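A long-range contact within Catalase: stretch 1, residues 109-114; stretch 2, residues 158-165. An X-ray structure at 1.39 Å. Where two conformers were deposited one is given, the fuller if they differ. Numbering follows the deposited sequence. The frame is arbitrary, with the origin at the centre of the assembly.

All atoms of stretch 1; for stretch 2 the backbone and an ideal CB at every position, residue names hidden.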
# COMPACT_ATOMS: atom_id res chain seq x y z
N THR A 109 3.16 2.00 25.83
CA THR A 109 3.84 3.26 26.08
C THR A 109 3.44 4.21 24.94
O THR A 109 2.54 3.88 24.17
CB THR A 109 5.37 3.08 26.13
OG1 THR A 109 5.80 2.44 24.93
CG2 THR A 109 5.77 2.24 27.34
N VAL A 110 4.11 5.36 24.82
CA VAL A 110 3.75 6.35 23.80
C VAL A 110 4.84 6.59 22.75
O VAL A 110 4.59 6.45 21.55
CB VAL A 110 3.38 7.70 24.44
CG1 VAL A 110 3.12 8.76 23.35
CG2 VAL A 110 2.18 7.54 25.35
N ALA A 111 6.03 6.97 23.20
CA ALA A 111 7.07 7.45 22.29
C ALA A 111 7.86 6.38 21.55
O ALA A 111 8.20 6.53 20.37
CB ALA A 111 8.03 8.38 23.04
N GLY A 112 8.19 5.30 22.25
CA GLY A 112 9.08 4.30 21.70
C GLY A 112 8.48 3.47 20.58
O GLY A 112 7.26 3.35 20.45
N GLU A 113 9.35 2.89 19.76
CA GLU A 113 8.94 2.03 18.66
C GLU A 113 8.68 0.60 19.14
O GLU A 113 8.83 0.30 20.32
CB GLU A 113 10.00 2.07 17.56
CG GLU A 113 10.25 3.49 17.03
CD GLU A 113 11.22 4.31 17.87
OE1 GLU A 113 11.82 3.77 18.82
OE2 GLU A 113 11.38 5.51 17.59
N GLN A 114 8.39 -0.26 18.18
CA GLN A 114 7.99 -1.65 18.42
C GLN A 114 8.86 -2.50 19.33
O GLN A 114 8.36 -3.44 19.94
CB GLN A 114 7.91 -2.37 17.09
CG GLN A 114 6.52 -2.62 16.63
CD GLN A 114 6.49 -3.65 15.53
OE1 GLN A 114 7.19 -3.52 14.53
NE2 GLN A 114 5.72 -4.71 15.73
N UNK A 158 4.06 17.77 19.65
CA UNK A 158 4.43 17.10 20.88
C UNK A 158 5.03 15.72 20.58
O UNK A 158 6.10 15.37 21.10
CB UNK A 158 3.21 16.97 21.80
N UNK A 159 4.35 14.93 19.76
CA UNK A 159 4.84 13.59 19.48
C UNK A 159 6.20 13.61 18.77
O UNK A 159 7.10 12.85 19.13
CB UNK A 159 3.82 12.83 18.63
N UNK A 160 6.40 14.49 17.63
CA UNK A 160 7.78 14.57 17.14
C UNK A 160 8.73 14.96 18.28
O UNK A 160 9.83 14.41 18.42
CB UNK A 160 7.88 15.58 15.99
N UNK A 161 8.41 15.81 19.17
CA UNK A 161 9.40 16.23 20.17
C UNK A 161 9.79 15.10 21.11
O UNK A 161 10.89 15.11 21.69
CB UNK A 161 8.86 17.41 20.98
N UNK A 162 8.90 14.12 21.25
CA UNK A 162 9.15 12.93 22.07
C UNK A 162 9.86 11.80 21.34
O UNK A 162 10.28 10.82 21.97
CB UNK A 162 7.82 12.40 22.62
N UNK A 163 9.97 11.93 20.01
CA UNK A 163 10.58 10.90 19.17
C UNK A 163 12.00 11.31 18.77
O UNK A 163 12.72 11.87 19.59
CB UNK A 163 9.73 10.65 17.92
N UNK A 164 12.42 11.02 17.54
CA UNK A 164 13.83 11.17 17.20
C UNK A 164 14.12 12.38 16.32
O UNK A 164 13.32 12.73 15.44
CB UNK A 164 14.32 9.90 16.50
N UNK A 165 15.27 13.00 16.57
CA UNK A 165 15.77 14.08 15.73
C UNK A 165 15.85 13.64 14.27
O UNK A 165 16.22 12.49 13.97
CB UNK A 165 17.14 14.54 16.22

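Position 158 lies in a helix that begins earlier in the chain. Its CB points sideways, and no atom of stretch 1 lies within 5.5 Å of it. Stretch 1 sets little limit on the choice here. The residue is Phe158, chi1 t, whose ring end comes nearer to stretch 1 without making contact.

Position 159 is also helical, with CB sideways and out of direct reach. The nearby offer is the apolar Val110. A long aliphatic side chain could bridge the gap: leucine, isoleucine or methionine. The residue is Ile159. Its m, m rotamer brings CD1 to 3.9 Å from Val110 CG1, an apolar contact.

Positions 160 and 161 are out of reach of stretch 1, which therefore gives no guidance. They are His160 and Ser161. Ser161 turns back on its own helix, with OG donating to Phe158 O at 2.7 Å.

At position 162 the CB points toward stretch 1, and the ideal CB is 4.1 Å from Ala111 CB. A methyl group offers packing but no polar partner. Alanine or a longer flexible chain that bends aside would suit. The residue is Gln162, chi1 and chi2 both m. Its CB packs 4.1 Å from Ala111 CB, and its backbone O lies closer, 3.5 Å from that same CB.

Position 163 has phi/psi of -103/-142, outside the helical range. Its CB points sideways, 5.0 Å from Ala111 O and 5.4 Å from Glu113 OE2. A carbonyl and a carboxylate favour a donor, preferably positive and long. Lysine or arginine would suit, and glutamine is possible. The residue is Lys163. Its extended middle carries NZ to Ala111 O, where it donates a hydrogen bond of 2.9 Å. NZ is 4.3 Å from Glu113 OE2, too far for a salt bridge, but water 2 links them: it accepts from Lys163 NZ at 2.8 Å and donates to Glu113 OE2 at 2.7 Å.

Position 164 has an extended backbone. Its CB points sideways, 5.4 Å from Glu113 OE2. The carboxylate again calls for a donor; arginine or lysine would answer its charge, and a neutral donor could also serve. The residue is Arg164. Its guanidinium meets the carboxylate through two nitrogens: NE donates to Glu113 OE2 at 2.7 Å and NH2 to Glu113 OE1 at 2.9 Å. Both angles are near linear, so this salt bridge is a well-aligned fork.

Position 165 is out of reach, and stretch 1 leaves it free. It is Leu165.

Stretch 2, residues 158-165: FIHSQKRL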
# COMPACT_ATOMS: atom_id res chain seq x y z
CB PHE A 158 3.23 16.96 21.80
CG PHE A 158 3.46 16.01 22.92
CD1 PHE A 158 4.51 16.21 23.82
CD2 PHE A 158 2.68 14.87 23.05
CE1 PHE A 158 4.74 15.32 24.85
CE2 PHE A 158 2.91 13.97 24.08
CZ PHE A 158 3.95 14.19 24.97
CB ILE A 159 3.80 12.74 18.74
CG1 ILE A 159 2.53 12.56 19.61
CG2 ILE A 159 4.38 11.39 18.35
CD1 ILE A 159 2.75 11.82 20.94
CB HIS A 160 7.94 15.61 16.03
CG HIS A 160 7.17 15.35 14.78
ND1 HIS A 160 6.93 16.27 13.78
CD2 HIS A 160 6.57 14.20 14.36
CE1 HIS A 160 6.24 15.70 12.82
NE2 HIS A 160 6.00 14.45 13.15
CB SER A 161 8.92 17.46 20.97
OG SER A 161 8.00 17.10 21.99
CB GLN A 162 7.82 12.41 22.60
CG GLN A 162 7.25 13.32 23.66
CD GLN A 162 8.03 13.19 24.95
OE1 GLN A 162 8.25 12.08 25.43
NE2 GLN A 162 8.47 14.32 25.50
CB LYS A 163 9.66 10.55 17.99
CG LYS A 163 8.41 9.76 18.41
CD LYS A 163 7.55 9.41 17.20
CE LYS A 163 6.60 8.23 17.45
NZ LYS A 163 7.33 6.93 17.58
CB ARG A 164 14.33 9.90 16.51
CG ARG A 164 14.15 8.68 17.38
CD ARG A 164 14.35 7.36 16.64
NE ARG A 164 14.01 6.28 17.56
CZ ARG A 164 14.83 5.80 18.49
NH1 ARG A 164 16.07 6.26 18.59
NH2 ARG A 164 14.41 4.85 19.33
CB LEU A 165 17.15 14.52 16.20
CG LEU A 165 17.25 15.18 17.57
CD1 LEU A 165 18.71 15.36 17.96
CD2 LEU A 165 16.53 16.51 17.56
O HOH W 1 5.28 5.05 19.28
O HOH W 2 9.79 7.09 16.16
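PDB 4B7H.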